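Local atomic coordinates of endoglucanase A (Clostridium cellulolyticum, PDB entry 1EDG), a protein that probably hydrolyses internal beta-1,4-glucosidic bonds of cellulose, as a family 5 glycoside hydrolase with a TIM-barrel catalytic domain. Residues 38-43 against 79-84. Numbering follows the deposited sequence.
Sequences TFDAFN and RIPVSW
S83 grips two successive carbonyls of the 38-41 type I turn, an example of how one barrel loop can be fastened to the next through main-chain oxygens. Its N-H gives an almost straight bond to F39 O (N to O 3.1 Å, 175° at the hydrogen), arriving from above the carbonyl plane. Its hydroxyl donates to D40 O, with OG 2.8 Å away; chi1 of -70° sets OG beside its backbone N, and both donors serve the turn. OG is also hydrogen-bonded to H123 N, tying in the loop after strand 116-120. A water bridges F39 N and P81 O. Within the turn, D40 OD1 takes the T38 N-H from above the carboxylate plane.

Two pairs are apolar: F39 CD2 meets I80 CG2 obliquely at 4.0 Å, and F39 CB lies against V82 CG2. The D40 side chain lies beside P81 in van der Waals contact, OD1 3.7 Å from P81 CB.

This buried contact joins the loop leaving strand 32-34 to the C-terminal end of adjacent strand 77-80 and the loop that follows it, at the barrel end where family 5 active sites lie. Helix 97-111 packs on F39, I80 and V82, whereas H122 touches D40 and P81.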
# COMPACT_ATOMS: atom_id res chain seq x y z
N THR A 38 12.33 1.98 -2.92
CA THR A 38 12.88 2.00 -4.27
C THR A 38 12.53 3.31 -4.99
O THR A 38 13.17 4.33 -4.73
CB THR A 38 12.41 0.76 -5.04
OG1 THR A 38 12.69 -0.40 -4.24
CG2 THR A 38 13.14 0.61 -6.37
N PHE A 39 11.49 3.31 -5.83
CA PHE A 39 11.11 4.53 -6.54
C PHE A 39 10.53 5.60 -5.60
O PHE A 39 10.33 6.75 -6.01
CB PHE A 39 10.15 4.22 -7.67
CG PHE A 39 10.76 3.41 -8.78
CD1 PHE A 39 11.73 3.97 -9.61
CD2 PHE A 39 10.39 2.09 -8.99
CE1 PHE A 39 12.30 3.23 -10.64
CE2 PHE A 39 10.96 1.34 -10.02
CZ PHE A 39 11.92 1.91 -10.85
N ASP A 40 10.28 5.21 -4.35
CA ASP A 40 9.75 6.10 -3.32
C ASP A 40 10.84 6.91 -2.60
O ASP A 40 10.53 7.81 -1.80
CB ASP A 40 8.88 5.34 -2.29
CG ASP A 40 9.47 4.00 -1.85
OD1 ASP A 40 9.75 3.16 -2.72
OD2 ASP A 40 9.59 3.76 -0.64
N ALA A 41 12.11 6.59 -2.86
CA ALA A 41 13.22 7.32 -2.24
C ALA A 41 13.19 8.76 -2.76
O ALA A 41 13.00 8.99 -3.95
CB ALA A 41 14.54 6.65 -2.58
N PHE A 42 13.37 9.73 -1.86
CA PHE A 42 13.34 11.14 -2.27
C PHE A 42 14.58 11.94 -1.86
O PHE A 42 14.61 13.16 -2.02
CB PHE A 42 12.07 11.83 -1.77
CG PHE A 42 11.91 11.82 -0.28
CD1 PHE A 42 12.45 12.84 0.49
CD2 PHE A 42 11.21 10.80 0.35
CE1 PHE A 42 12.29 12.84 1.88
CE2 PHE A 42 11.05 10.79 1.73
CZ PHE A 42 11.59 11.81 2.49
N ASN A 43 15.58 11.26 -1.32
CA ASN A 43 16.82 11.90 -0.91
C ASN A 43 17.91 10.84 -0.85
O ASN A 43 17.65 9.66 -1.12
CB ASN A 43 16.67 12.63 0.43
CG ASN A 43 16.31 11.71 1.58
OD1 ASN A 43 16.68 10.53 1.61
ND2 ASN A 43 15.60 12.25 2.56
N ARG A 79 2.87 -3.80 -5.52
CA ARG A 79 2.58 -2.38 -5.37
C ARG A 79 3.93 -1.69 -5.59
O ARG A 79 4.96 -2.12 -5.04
CB ARG A 79 2.01 -2.02 -3.98
CG ARG A 79 1.47 -0.58 -3.96
CD ARG A 79 0.65 -0.22 -2.72
NE ARG A 79 1.55 0.00 -1.61
CZ ARG A 79 1.64 1.12 -0.90
NH1 ARG A 79 0.87 2.17 -1.12
NH2 ARG A 79 2.61 1.20 -0.01
N ILE A 80 3.91 -0.66 -6.42
CA ILE A 80 5.11 0.09 -6.74
C ILE A 80 5.00 1.54 -6.26
O ILE A 80 4.42 2.39 -6.94
CB ILE A 80 5.37 0.06 -8.27
CG1 ILE A 80 5.55 -1.38 -8.76
CG2 ILE A 80 6.60 0.90 -8.62
CD1 ILE A 80 5.69 -1.52 -10.25
N PRO A 81 5.51 1.82 -5.05
CA PRO A 81 5.47 3.17 -4.47
C PRO A 81 6.37 4.10 -5.29
O PRO A 81 7.52 3.75 -5.57
CB PRO A 81 6.08 2.96 -3.08
CG PRO A 81 5.78 1.54 -2.78
CD PRO A 81 6.06 0.86 -4.08
N VAL A 82 5.86 5.28 -5.66
CA VAL A 82 6.67 6.23 -6.42
C VAL A 82 6.56 7.65 -5.87
O VAL A 82 5.45 8.16 -5.68
CB VAL A 82 6.28 6.28 -7.93
CG1 VAL A 82 7.22 7.22 -8.68
CG2 VAL A 82 6.34 4.89 -8.55
N SER A 83 7.70 8.25 -5.56
CA SER A 83 7.72 9.64 -5.09
C SER A 83 8.09 10.45 -6.33
O SER A 83 9.23 10.43 -6.79
CB SER A 83 8.74 9.83 -3.97
OG SER A 83 8.32 9.19 -2.77
N TRP A 84 7.10 11.13 -6.91
CA TRP A 84 7.31 11.91 -8.12
C TRP A 84 7.88 13.31 -7.96
O TRP A 84 8.45 13.85 -8.91
CB TRP A 84 6.00 12.03 -8.90
CG TRP A 84 5.29 10.74 -9.13
CD1 TRP A 84 4.42 10.12 -8.28
CD2 TRP A 84 5.40 9.90 -10.29
NE1 TRP A 84 3.98 8.95 -8.84
CE2 TRP A 84 4.56 8.79 -10.07
CE3 TRP A 84 6.12 9.99 -11.49
CZ2 TRP A 84 4.42 7.76 -11.01
CZ3 TRP A 84 5.98 8.96 -12.43
CH2 TRP A 84 5.13 7.86 -12.18
O HOH W 1 9.19 1.52 -5.86